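Side-chain contacts in ABC transporter substrate-binding protein (Vibrio cholerae, PDB 3LKV), which probably serves as the periplasmic substrate-binding component of an ABC transporter and holds a phenylalanine molecule between its two lobes: residues P55-A58 and V59-R63; S86-T90 and I91-F95; E131-K134 and E135-N139; N203-A206 and S207-G211; D252-A255 and A256-G260. All coordinates share one frame; numbering follows the deposited sequence.

Contact 1 of 5, residues P55-A58 and V59-R63; sequences PAIA and VQIAR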
loop_
_atom_site.group_PDB
_atom_site.type_symbol
_atom_site.label_atom_id
_atom_site.label_comp_id
_atom_site.label_asym_id
_atom_site.label_seq_id
_atom_site.Cartn_x
_atom_site.Cartn_y
_atom_site.Cartn_z
ATOM N N PRO A 55 4.601 18.625 15.646
ATOM C CA PRO A 55 3.997 18.242 16.925
ATOM C C PRO A 55 2.527 18.642 16.975
ATOM O O PRO A 55 1.740 18.020 17.690
ATOM C CB PRO A 55 4.799 19.057 17.942
ATOM C CG PRO A 55 6.125 19.249 17.299
ATOM C CD PRO A 55 5.854 19.380 15.827
ATOM N N ALA A 56 2.167 19.672 16.215
ATOM C CA ALA A 56 0.788 20.136 16.155
ATOM C C ALA A 56 -0.072 19.164 15.354
ATOM O O ALA A 56 -1.174 18.808 15.770
ATOM C CB ALA A 56 0.723 21.529 15.549
ATOM N N ILE A 57 0.442 18.737 14.205
ATOM C CA ILE A 57 -0.271 17.781 13.355
ATOM C C ILE A 57 -0.427 16.481 14.133
ATOM O O ILE A 57 -1.470 15.849 14.048
ATOM C CB ILE A 57 0.398 17.586 11.969
ATOM C CG1 ILE A 57 0.492 18.952 11.281
ATOM C CG2 ILE A 57 -0.453 16.590 11.018
ATOM C CD1 ILE A 57 1.370 18.941 9.918
ATOM N N ALA A 58 0.585 16.096 14.906
ATOM C CA ALA A 58 0.447 14.930 15.759
ATOM C C ALA A 58 -0.841 15.025 16.636
ATOM O O ALA A 58 -1.579 14.048 16.780
ATOM C CB ALA A 58 1.672 14.771 16.614
ATOM N N VAL A 59 -1.119 16.206 17.169
ATOM C CA VAL A 59 -2.288 16.396 18.009
ATOM C C VAL A 59 -3.557 16.304 17.150
ATOM O O VAL A 59 -4.512 15.608 17.501
ATOM C CB VAL A 59 -2.200 17.744 18.734
ATOM C CG1 VAL A 59 -3.581 18.151 19.411
ATOM C CG2 VAL A 59 -1.034 17.679 19.749
ATOM N N GLN A 60 -3.538 16.919 15.974
ATOM C CA GLN A 60 -4.714 16.845 15.116
ATOM C C GLN A 60 -5.025 15.447 14.617
ATOM O O GLN A 60 -6.171 15.081 14.473
ATOM C CB GLN A 60 -4.568 17.871 13.980
ATOM C CG GLN A 60 -4.825 19.255 14.612
ATOM C CD GLN A 60 -4.626 20.437 13.699
ATOM O OE1 GLN A 60 -3.753 20.419 12.835
ATOM N NE2 GLN A 60 -5.440 21.508 13.915
ATOM N N ILE A 61 -3.982 14.675 14.348
ATOM C CA ILE A 61 -4.140 13.306 13.935
ATOM C C ILE A 61 -4.801 12.514 15.066
ATOM O O ILE A 61 -5.790 11.802 14.837
ATOM C CB ILE A 61 -2.816 12.689 13.549
ATOM C CG1 ILE A 61 -2.387 13.221 12.188
ATOM C CG2 ILE A 61 -2.895 11.174 13.508
ATOM C CD1 ILE A 61 -0.920 12.904 11.896
ATOM N N ALA A 62 -4.281 12.677 16.279
ATOM C CA ALA A 62 -4.832 11.974 17.447
ATOM C C ALA A 62 -6.313 12.288 17.613
ATOM O O ALA A 62 -7.140 11.370 17.785
ATOM C CB ALA A 62 -4.010 12.299 18.751
ATOM N N ARG A 63 -6.687 13.550 17.487
ATOM C CA ARG A 63 -8.093 13.938 17.659
ATOM C C ARG A 63 -8.982 13.371 16.535
ATOM O O ARG A 63 -10.090 12.943 16.788
ATOM C CB ARG A 63 -8.271 15.465 17.712
ATOM C CG ARG A 63 -7.476 16.095 18.883
ATOM C CD ARG A 63 -7.481 17.619 18.801
ATOM N NE ARG A 63 -6.886 18.166 20.000
ATOM C CZ ARG A 63 -6.489 19.414 20.160
ATOM N NH1 ARG A 63 -6.615 20.299 19.190
ATOM N NH2 ARG A 63 -5.948 19.782 21.317
#
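Ile57 and Ile61 meet one helical turn apart on helix 55-66, and they make the apolar side-chain contact between 55-58 and 59-63. Ile61 is buried, while Ile57 lies at the edge of the packed side. The branch methyl CG2 of Ile57 touches CD1 of Ile61 at 3.8 Å, the two side chains running obliquely to each other. Ile61 gets there because its CG1 lies anti to the carbonyl carbon (chi1 -75°), which swings the longer branch back toward the preceding turn; CG1 then rests 3.3 Å from Ile57 O. That same oxygen takes the amide of Ile61 at 2.8 Å, with an N-H...O angle of 162°, so one carbonyl is both bonded and shielded by the residue four places on. Ala58 and Ala62 present single methyls on this side: Ala58 packs on Thr80, and Ala62 on Ala83, Leu84 and Ala87 of helix 78-87. Ala51 covers Ile57 and Ile61 from the loop before the helix.

The other flank is the solvent side. Gln60 runs outward beyond CG and is exposed, although its backbone N bonds to Ala56 O at 3.0 Å. Val59 N has two weak bonds, to Pro55 O and Ala56 O, as the first turn settles into regular helix. A close exception is Val59 CG1, which sits over one face of the Arg63 guanidinium, near its centre and 3.2 Å above the plane. A small, apolar inner face and a mixed, more exposed outer one suit a broadly amphipathic helix flanking the parallel sheet of a periplasmic-binding-protein lobe.

Contact 2 of 5, residues S86-T90 and I91-F95; sequences SATKT and IPIVF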
loop_
_atom_site.group_PDB
_atom_site.type_symbol
_atom_site.label_atom_id
_atom_site.label_comp_id
_atom_site.label_asym_id
_atom_site.label_seq_id
_atom_site.Cartn_x
_atom_site.Cartn_y
_atom_site.Cartn_z
ATOM N N SER A 86 -2.940 11.662 25.178
ATOM C CA SER A 86 -3.715 12.845 25.535
ATOM C C SER A 86 -5.174 12.798 24.985
ATOM O O SER A 86 -6.141 13.214 25.641
ATOM C CB SER A 86 -2.920 14.081 25.111
ATOM O OG SER A 86 -3.805 15.166 25.175
ATOM N N ALA A 87 -5.343 12.208 23.797
ATOM C CA ALA A 87 -6.633 12.243 23.070
ATOM C C ALA A 87 -7.592 11.150 23.474
ATOM O O ALA A 87 -8.835 11.231 23.236
ATOM C CB ALA A 87 -6.365 12.175 21.549
ATOM N N THR A 88 -7.060 10.096 24.077
ATOM C CA THR A 88 -7.933 9.067 24.610
ATOM C C THR A 88 -7.375 8.342 25.826
ATOM O O THR A 88 -6.222 7.973 25.852
ATOM C CB THR A 88 -8.307 7.998 23.554
ATOM O OG1 THR A 88 -9.307 7.124 24.121
ATOM C CG2 THR A 88 -7.079 7.144 23.154
ATOM N N LYS A 89 -8.247 8.098 26.796
ATOM C CA LYS A 89 -7.918 7.308 27.986
ATOM C C LYS A 89 -8.508 5.891 27.991
ATOM O O LYS A 89 -8.350 5.180 28.984
ATOM C CB LYS A 89 -8.481 8.013 29.258
ATOM C CG LYS A 89 -8.128 9.488 29.420
ATOM C CD LYS A 89 -6.613 9.732 29.481
ATOM C CE LYS A 89 -6.308 11.239 29.179
ATOM N NZ LYS A 89 -4.853 11.474 29.134
ATOM N N THR A 90 -9.202 5.505 26.934
ATOM C CA THR A 90 -10.003 4.287 26.911
ATOM C C THR A 90 -9.801 3.440 25.656
ATOM O O THR A 90 -9.913 2.210 25.682
ATOM C CB THR A 90 -11.472 4.656 26.905
ATOM O OG1 THR A 90 -11.670 5.632 25.881
ATOM C CG2 THR A 90 -11.894 5.289 28.249
ATOM N N ILE A 91 -9.608 4.074 24.510
ATOM C CA ILE A 91 -9.268 3.301 23.303
ATOM C C ILE A 91 -7.872 2.747 23.496
ATOM O O ILE A 91 -6.952 3.463 23.843
ATOM C CB ILE A 91 -9.353 4.137 22.000
ATOM C CG1 ILE A 91 -10.756 4.803 21.903
ATOM C CG2 ILE A 91 -9.082 3.265 20.813
ATOM C CD1 ILE A 91 -10.909 5.627 20.618
ATOM N N PRO A 92 -7.699 1.433 23.319
ATOM C CA PRO A 92 -6.353 0.891 23.421
ATOM C C PRO A 92 -5.342 1.572 22.521
ATOM O O PRO A 92 -5.605 1.770 21.309
ATOM C CB PRO A 92 -6.541 -0.579 23.003
ATOM C CG PRO A 92 -7.977 -0.836 23.259
ATOM C CD PRO A 92 -8.658 0.411 22.850
ATOM N N ILE A 93 -4.188 1.901 23.112
ATOM C CA ILE A 93 -3.038 2.479 22.441
ATOM C C ILE A 93 -1.873 1.510 22.585
ATOM O O ILE A 93 -1.501 1.119 23.698
ATOM C CB ILE A 93 -2.606 3.796 23.058
ATOM C CG1 ILE A 93 -3.734 4.838 22.896
ATOM C CG2 ILE A 93 -1.315 4.254 22.410
ATOM C CD1 ILE A 93 -3.668 6.070 23.791
ATOM N N VAL A 94 -1.295 1.136 21.458
ATOM C CA VAL A 94 -0.061 0.364 21.440
ATOM C C VAL A 94 0.994 1.270 20.847
ATOM O O VAL A 94 0.905 1.658 19.687
ATOM C CB VAL A 94 -0.177 -0.827 20.534
ATOM C CG1 VAL A 94 1.169 -1.534 20.484
ATOM C CG2 VAL A 94 -1.345 -1.761 21.034
ATOM N N PHE A 95 1.961 1.651 21.630
ATOM C CA PHE A 95 3.023 2.467 21.080
ATOM C C PHE A 95 4.106 1.524 20.644
ATOM O O PHE A 95 4.169 0.352 21.078
ATOM C CB PHE A 95 3.581 3.474 22.091
ATOM C CG PHE A 95 4.089 2.839 23.378
ATOM C CD1 PHE A 95 5.312 2.204 23.416
ATOM C CD2 PHE A 95 3.351 2.904 24.521
ATOM C CE1 PHE A 95 5.777 1.650 24.566
ATOM C CE2 PHE A 95 3.809 2.344 25.716
ATOM C CZ PHE A 95 5.022 1.718 25.724
#
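Thr88 turns its side chain toward the residues that follow it, and its two branches meet different partners among them. From CB, the OG1 branch is set anti to the backbone N (chi1 -173°). At its tip OG1 accepts the amide of Ile91 at 3.1 Å, a fairly straight bond with an N-H...O angle of 163°. The same oxygen lies 3.5 Å from Ile91 CG1, where the two side chains cross at about a right angle; Ile91 thus brings both its amide and the first carbon of its longer branch up to the hydroxyl. The other branch, CG2, falls between the backbone N and the carbonyl carbon and touches CD1 of Ile93 at 3.6 Å. These side chains slide past each other in opposite directions, and Ile93 CD1 also comes within 3.8 Å of Thr88 O. One threonine therefore ties the turn with its oxygen and packs on the start of the next strand with its methyl.

Lys89 takes a different course, its NZ bonding back to Val85 O in the helix just left. Asn116 ND2, from the loop before strand 117-121, spans the turn, bonding to Thr88 O at its start and Ile91 O at its end.

The contact is the return connection of the beta-alpha-beta unit formed by strand 72-76, helix 78-87 and strand 93-98. Leu73 of the first strand lies against Thr88 and Ile91, Val66 of helix 55-66 touches Thr88, and helix 243-258 covers Pro92 and Val94 through Ile257.

Contact 3 of 5, residues E131-K134 and E135-N139; sequences ELIK and EILPN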
loop_
_atom_site.group_PDB
_atom_site.type_symbol
_atom_site.label_atom_id
_atom_site.label_comp_id
_atom_site.label_asym_id
_atom_site.label_seq_id
_atom_site.Cartn_x
_atom_site.Cartn_y
_atom_site.Cartn_z
ATOM N N GLU A 131 31.188 2.509 24.300
ATOM C CA GLU A 131 32.277 1.539 24.375
ATOM C C GLU A 131 32.632 1.156 22.960
ATOM O O GLU A 131 33.801 1.037 22.636
ATOM C CB GLU A 131 31.960 0.318 25.285
ATOM C CG GLU A 131 31.902 0.758 26.794
ATOM C CD GLU A 131 31.410 -0.295 27.850
ATOM O OE1 GLU A 131 30.428 -1.056 27.602
ATOM O OE2 GLU A 131 31.993 -0.288 28.981
ATOM N N LEU A 132 31.645 1.088 22.080
ATOM C CA LEU A 132 31.933 0.731 20.702
ATOM C C LEU A 132 32.661 1.861 19.939
ATOM O O LEU A 132 33.601 1.582 19.174
ATOM C CB LEU A 132 30.663 0.276 20.022
ATOM C CG LEU A 132 30.721 -0.248 18.596
ATOM C CD1 LEU A 132 31.805 -1.313 18.406
ATOM C CD2 LEU A 132 29.336 -0.816 18.235
ATOM N N ILE A 133 32.279 3.116 20.187
ATOM C CA ILE A 133 32.946 4.269 19.605
ATOM C C ILE A 133 34.411 4.290 20.050
ATOM O O ILE A 133 35.294 4.516 19.245
ATOM C CB ILE A 133 32.254 5.606 19.989
ATOM C CG1 ILE A 133 30.913 5.775 19.254
ATOM C CG2 ILE A 133 33.102 6.796 19.631
ATOM C CD1 ILE A 133 29.952 6.910 19.898
ATOM N N LYS A 134 34.654 4.007 21.324
ATOM C CA LYS A 134 36.023 3.953 21.870
ATOM C C LYS A 134 36.859 2.812 21.264
ATOM O O LYS A 134 38.066 2.929 21.095
ATOM C CB LYS A 134 35.991 3.840 23.401
ATOM C CG LYS A 134 37.350 4.156 24.141
ATOM C CD LYS A 134 37.117 4.652 25.642
ATOM C CE LYS A 134 38.152 4.086 26.704
ATOM N NZ LYS A 134 37.418 3.438 27.894
ATOM N N GLU A 135 36.200 1.727 20.905
ATOM C CA GLU A 135 36.846 0.576 20.285
ATOM C C GLU A 135 37.255 0.844 18.836
ATOM O O GLU A 135 38.347 0.456 18.405
ATOM C CB GLU A 135 35.918 -0.652 20.334
ATOM C CG GLU A 135 36.625 -1.968 20.007
ATOM C CD GLU A 135 35.667 -3.166 19.825
ATOM O OE1 GLU A 135 34.450 -3.093 20.106
ATOM O OE2 GLU A 135 36.147 -4.194 19.366
ATOM N N ILE A 136 36.368 1.483 18.096
ATOM C CA ILE A 136 36.595 1.817 16.697
ATOM C C ILE A 136 37.579 2.959 16.559
ATOM O O ILE A 136 38.304 2.999 15.595
ATOM C CB ILE A 136 35.265 2.250 15.990
ATOM C CG1 ILE A 136 34.361 1.046 15.746
ATOM C CG2 ILE A 136 35.532 2.968 14.659
ATOM C CD1 ILE A 136 32.933 1.428 15.420
ATOM N N LEU A 137 37.576 3.869 17.537
ATOM C CA LEU A 137 38.331 5.114 17.519
ATOM C C LEU A 137 38.979 5.285 18.882
ATOM O O LEU A 137 38.470 6.043 19.708
ATOM C CB LEU A 137 37.407 6.323 17.304
ATOM C CG LEU A 137 36.672 6.469 15.979
ATOM C CD1 LEU A 137 35.553 7.481 16.107
ATOM C CD2 LEU A 137 37.675 6.891 14.900
ATOM N N PRO A 138 40.129 4.618 19.115
ATOM C CA PRO A 138 40.668 4.530 20.483
ATOM C C PRO A 138 41.175 5.843 21.049
ATOM O O PRO A 138 41.347 5.954 22.248
ATOM C CB PRO A 138 41.815 3.498 20.377
ATOM C CG PRO A 138 41.652 2.849 18.977
ATOM C CD PRO A 138 40.989 3.943 18.130
ATOM N N ASN A 139 41.412 6.830 20.206
ATOM C CA ASN A 139 41.862 8.148 20.681
ATOM C C ASN A 139 40.748 9.188 20.835
ATOM O O ASN A 139 41.039 10.374 20.957
ATOM C CB ASN A 139 42.929 8.700 19.740
ATOM C CG ASN A 139 44.201 7.862 19.750
ATOM O OD1 ASN A 139 44.606 7.336 18.725
ATOM N ND2 ASN A 139 44.802 7.709 20.917
#
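Leu132 and Glu135 both carry CG anti to the backbone N (chi1 -176° and -167°), and these settings, with chi2 of Leu132 at 50°, bring the leucine methyl CD1 to the carboxylate of the glutamate, 3.6 Å from OE1. The chains cross obliquely, Glu135 extended beyond its CG. OE1 has a stronger partner outside the contact, a salt bridge to Arg297 of helix 292-297, and Glu135 also packs on Val294 of that helix. The side chain of Leu132 touches Arg297 as well. Leu132 CD1 looks in addition toward CD1 of Ile136, at 4.2 Å, a looser apolar approach.

All this happens in the last turn of helix 126-136, which packs beside the mixed sheet of its lobe: Leu132 and Ile133 rest on Phe224, Ile133 and Leu137 on Val196. Regular bonding persists as far as Leu137, whose amide reaches Ile133 O at 2.9 Å, although Leu137 itself has already left helical backbone angles. Its CB lies 3.4 Å from that same oxygen.

Beyond it comes Pro138, which has no amide hydrogen to give. Lys134 O instead receives a CA-H...O contact from the proline, 3.1 Å from Pro138 CA to the oxygen. The lysine chain bends at its third and fourth torsions, and its NZ bonds to ND1 of His168.

Contact 4 of 5, residues N203-A206 and S207-G211; sequences NTVA and SAIEG. With PHE (phenylalanine), chain B.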
loop_
_atom_site.group_PDB
_atom_site.type_symbol
_atom_site.label_atom_id
_atom_site.label_comp_id
_atom_site.label_asym_id
_atom_site.label_seq_id
_atom_site.Cartn_x
_atom_site.Cartn_y
_atom_site.Cartn_z
ATOM N N ASN A 203 14.012 11.634 16.111
ATOM C CA ASN A 203 13.296 11.781 14.838
ATOM C C ASN A 203 13.712 12.974 13.982
ATOM O O ASN A 203 13.708 12.908 12.764
ATOM C CB ASN A 203 11.781 11.853 15.130
ATOM C CG ASN A 203 11.273 10.574 15.786
ATOM O OD1 ASN A 203 11.240 9.507 15.128
ATOM N ND2 ASN A 203 10.925 10.647 17.082
ATOM N N THR A 204 14.090 14.064 14.635
ATOM C CA THR A 204 14.580 15.251 13.964
ATOM C C THR A 204 15.920 14.970 13.325
ATOM O O THR A 204 16.137 15.309 12.167
ATOM C CB THR A 204 14.765 16.418 14.939
ATOM O OG1 THR A 204 13.580 16.571 15.760
ATOM C CG2 THR A 204 15.040 17.721 14.158
ATOM N N VAL A 205 16.823 14.350 14.061
ATOM C CA VAL A 205 18.092 13.880 13.465
ATOM C C VAL A 205 17.854 12.888 12.333
ATOM O O VAL A 205 18.364 13.076 11.235
ATOM C CB VAL A 205 19.055 13.256 14.518
ATOM C CG1 VAL A 205 20.318 12.620 13.838
ATOM C CG2 VAL A 205 19.513 14.334 15.522
ATOM N N ALA A 206 17.039 11.854 12.589
ATOM C CA ALA A 206 16.763 10.834 11.579
ATOM C C ALA A 206 16.248 11.480 10.290
ATOM O O ALA A 206 16.636 11.094 9.221
ATOM C CB ALA A 206 15.769 9.745 12.098
ATOM N N SER A 207 15.417 12.487 10.370
ATOM C CA SER A 207 14.828 13.040 9.166
ATOM C C SER A 207 15.781 13.997 8.434
ATOM O O SER A 207 15.500 14.429 7.336
ATOM C CB SER A 207 13.511 13.736 9.534
ATOM O OG SER A 207 13.818 14.998 10.134
ATOM N N ALA A 208 16.911 14.328 9.038
ATOM C CA ALA A 208 17.884 15.215 8.455
ATOM C C ALA A 208 19.274 14.580 8.441
ATOM O O ALA A 208 20.260 15.285 8.407
ATOM C CB ALA A 208 17.918 16.522 9.249
ATOM N N ILE A 209 19.350 13.259 8.465
ATOM C CA ILE A 209 20.620 12.576 8.621
ATOM C C ILE A 209 21.559 12.902 7.441
ATOM O O ILE A 209 22.764 13.064 7.631
ATOM C CB ILE A 209 20.400 11.041 8.810
ATOM C CG1 ILE A 209 21.686 10.324 9.197
ATOM C CG2 ILE A 209 19.802 10.379 7.540
ATOM C CD1 ILE A 209 22.173 10.603 10.581
ATOM N N GLU A 210 21.012 13.068 6.239
ATOM C CA GLU A 210 21.844 13.422 5.073
ATOM C C GLU A 210 22.573 14.747 5.290
ATOM O O GLU A 210 23.744 14.859 4.976
ATOM C CB GLU A 210 21.044 13.417 3.757
ATOM C CG GLU A 210 20.321 12.054 3.518
ATOM C CD GLU A 210 20.165 11.629 2.045
ATOM O OE1 GLU A 210 21.091 11.887 1.226
ATOM O OE2 GLU A 210 19.119 10.994 1.726
ATOM N N GLY A 211 21.864 15.735 5.829
ATOM C CA GLY A 211 22.458 17.022 6.128
ATOM C C GLY A 211 23.486 16.921 7.256
ATOM O O GLY A 211 24.535 17.588 7.226
HETATM N N PHE B . 12.695 5.737 19.374
HETATM C CA PHE B . 12.303 7.018 18.662
HETATM C C PHE B . 11.166 7.705 19.467
HETATM O O PHE B . 11.022 7.358 20.676
HETATM C CB PHE B . 11.933 6.772 17.193
HETATM C CG PHE B . 13.147 6.556 16.292
HETATM C CD1 PHE B . 13.982 7.635 15.953
HETATM C CD2 PHE B . 13.468 5.305 15.814
HETATM C CE1 PHE B . 15.084 7.453 15.180
HETATM C CE2 PHE B . 14.564 5.115 15.029
HETATM C CZ PHE B . 15.394 6.167 14.703
HETATM O OXT PHE B . 10.422 8.596 18.999
#
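Asn203 and Ala206 touch the bound phenylalanine from one turn of helix 203-207. The carboxamide of Asn203 gives its ND2 hydrogen to the ligand carboxylate oxygen OXT at 2.9 Å, with an N-H...O angle of 158°. Its other end, OD1, lies 3.4 Å from ligand CD1. Ala206 adds a methyl, CB standing 3.9 Å from CE1 of the ligand ring. Thr78, Thr99, Asp122 and Ala97 O supply further hydrogen bonds to the ligand.

The next shell fixes the asparagine. His19 NE2 bonds to OD1, which helps set the amide's rotation so that ND2 faces the carboxylate, and Glu151 OE1 bonds to Asn203 N. Behind it the short helix closes: Ser207 N bonds Asn203 O at 3.0 Å, and Ala208 N bonds Val205 O at 2.9 Å from well above the carbonyl plane. Ser207 OG lies 3.1 Å from Thr204 O. Farther on, Val205 CG1 and Ile209 CD1 approach loosely at 4.3 Å, where Ala208 precedes helix 209-218.

An amide donor for the carboxylate and a small methyl beside the ring are consistent with this short helix holding the ligand's acid group by a directed bond while offering its ring apolar contact.

Contact 5 of 5, residues D252-A255 and A256-G260; sequences DYVA and AILEG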
loop_
_atom_site.group_PDB
_atom_site.type_symbol
_atom_site.label_atom_id
_atom_site.label_comp_id
_atom_site.label_asym_id
_atom_site.label_seq_id
_atom_site.Cartn_x
_atom_site.Cartn_y
_atom_site.Cartn_z
ATOM N N ASP A 252 1.648 -8.600 17.497
ATOM C CA ASP A 252 1.239 -9.437 18.602
ATOM C C ASP A 252 0.408 -8.688 19.611
ATOM O O ASP A 252 -0.574 -9.219 20.066
ATOM C CB ASP A 252 2.427 -10.026 19.394
ATOM C CG ASP A 252 3.267 -11.001 18.593
ATOM O OD1 ASP A 252 2.860 -11.428 17.475
ATOM O OD2 ASP A 252 4.366 -11.357 19.107
ATOM N N TYR A 253 0.812 -7.482 19.997
ATOM C CA TYR A 253 0.031 -6.694 20.939
ATOM C C TYR A 253 -1.336 -6.308 20.332
ATOM O O TYR A 253 -2.427 -6.470 20.925
ATOM C CB TYR A 253 0.811 -5.393 21.321
ATOM C CG TYR A 253 1.969 -5.561 22.299
ATOM C CD1 TYR A 253 1.808 -5.256 23.660
ATOM C CD2 TYR A 253 3.215 -5.977 21.874
ATOM C CE1 TYR A 253 2.816 -5.421 24.577
ATOM C CE2 TYR A 253 4.292 -6.167 22.828
ATOM C CZ TYR A 253 4.070 -5.876 24.165
ATOM O OH TYR A 253 5.079 -5.995 25.104
ATOM N N VAL A 254 -1.293 -5.762 19.129
ATOM C CA VAL A 254 -2.534 -5.372 18.465
ATOM C C VAL A 254 -3.501 -6.581 18.345
ATOM O O VAL A 254 -4.657 -6.478 18.699
ATOM C CB VAL A 254 -2.248 -4.761 17.103
ATOM C CG1 VAL A 254 -3.542 -4.535 16.356
ATOM C CG2 VAL A 254 -1.463 -3.449 17.253
ATOM N N ALA A 255 -3.019 -7.740 17.913
ATOM C CA ALA A 255 -3.923 -8.897 17.784
ATOM C C ALA A 255 -4.470 -9.316 19.144
ATOM O O ALA A 255 -5.659 -9.638 19.255
ATOM C CB ALA A 255 -3.295 -10.092 17.059
ATOM N N ALA A 256 -3.627 -9.292 20.181
ATOM C CA ALA A 256 -4.087 -9.731 21.498
ATOM C C ALA A 256 -5.184 -8.776 21.953
ATOM O O ALA A 256 -6.201 -9.196 22.479
ATOM C CB ALA A 256 -2.903 -9.796 22.510
ATOM N N ILE A 257 -5.035 -7.496 21.675
ATOM C CA ILE A 257 -6.050 -6.538 22.127
ATOM C C ILE A 257 -7.355 -6.750 21.370
ATOM O O ILE A 257 -8.457 -6.708 21.932
ATOM C CB ILE A 257 -5.532 -5.084 21.990
ATOM C CG1 ILE A 257 -4.424 -4.883 23.028
ATOM C CG2 ILE A 257 -6.656 -4.035 22.143
ATOM C CD1 ILE A 257 -3.569 -3.626 22.909
ATOM N N LEU A 258 -7.232 -6.965 20.080
ATOM C CA LEU A 258 -8.408 -7.156 19.236
ATOM C C LEU A 258 -9.204 -8.370 19.713
ATOM O O LEU A 258 -10.391 -8.407 19.563
ATOM C CB LEU A 258 -7.984 -7.343 17.757
ATOM C CG LEU A 258 -7.556 -6.053 17.013
ATOM C CD1 LEU A 258 -7.005 -6.391 15.677
ATOM C CD2 LEU A 258 -8.713 -5.066 16.862
ATOM N N GLU A 259 -8.529 -9.334 20.292
ATOM C CA GLU A 259 -9.136 -10.526 20.797
ATOM C C GLU A 259 -9.613 -10.405 22.234
ATOM O O GLU A 259 -9.959 -11.385 22.852
ATOM C CB GLU A 259 -8.132 -11.700 20.649
ATOM C CG GLU A 259 -8.080 -12.135 19.185
ATOM C CD GLU A 259 -6.756 -12.756 18.737
ATOM O OE1 GLU A 259 -6.021 -13.333 19.611
ATOM O OE2 GLU A 259 -6.499 -12.649 17.484
ATOM N N GLY A 260 -9.664 -9.195 22.750
ATOM C CA GLY A 260 -10.244 -8.963 24.029
ATOM C C GLY A 260 -9.286 -8.823 25.198
ATOM O O GLY A 260 -9.751 -8.798 26.317
#
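Val254 and Leu258 supply the apolar part, lying side by side and pointing the same way, with CG1 of the valine 4.0 Å from CD1 of the leucine. Leu258 CG also rests 3.4 Å from Val254 O, and Ile257 CG1 covers Tyr253 O at 3.3 Å. Beyond the helix, Leu258 packs on Val72 and Val254 on Val74.

The backbone bonds run in regular i to i+4 order up to the end. Leu258 N meets Val254 O at 3.0 Å and Glu259 N meets Ala255 O at 3.1 Å. There the helix stops in a Schellman motif: Gly260, with its positive phi of 100°, sends its amide to Ile257 O at 2.9 Å, and Lys261 N goes back to Ala256 O.

Of the polar side chains, Glu259, extended beyond CG and with CG anti to the carbonyl carbon (chi1 -76°), lies along Ala255, its CD 3.3 Å from Ala255 O; its OE2 bonds to Tyr38 OH. Tyr253 instead uses OH on the backbone oxygen of Asp267, a residue of the zinc site it shares with Glu111.

A carboxylate so near a carbonyl oxygen at a helix C-terminus would probably be somewhat unfavourable; the Glu259 N bond to Ala255 O and the Tyr38 bond to OE2 may offset it.

Contacts 1, 2 and 5 belong to one lobe and contacts 3 and 4 to the other. Contact 1 meets contact 2 where Ala62 CB lies 3.7 Å from Ala87 CB, and contact 2 meets contact 5 where Val94 CG2 lies 3.5 Å from Ile257 CD1; contact 2 thus touches helix 55-66 through the end of helix 78-87 and helix 243-258 through strand 93-98. Contact 4 alone touches the phenylalanine, whereas the side chains of Ala58 and Ile93 are about 11 and 13 Å from it. Contacts 3 and 5 are farthest apart, their centres about 43 Å from each other. The bound zinc ions lie outside all five contacts.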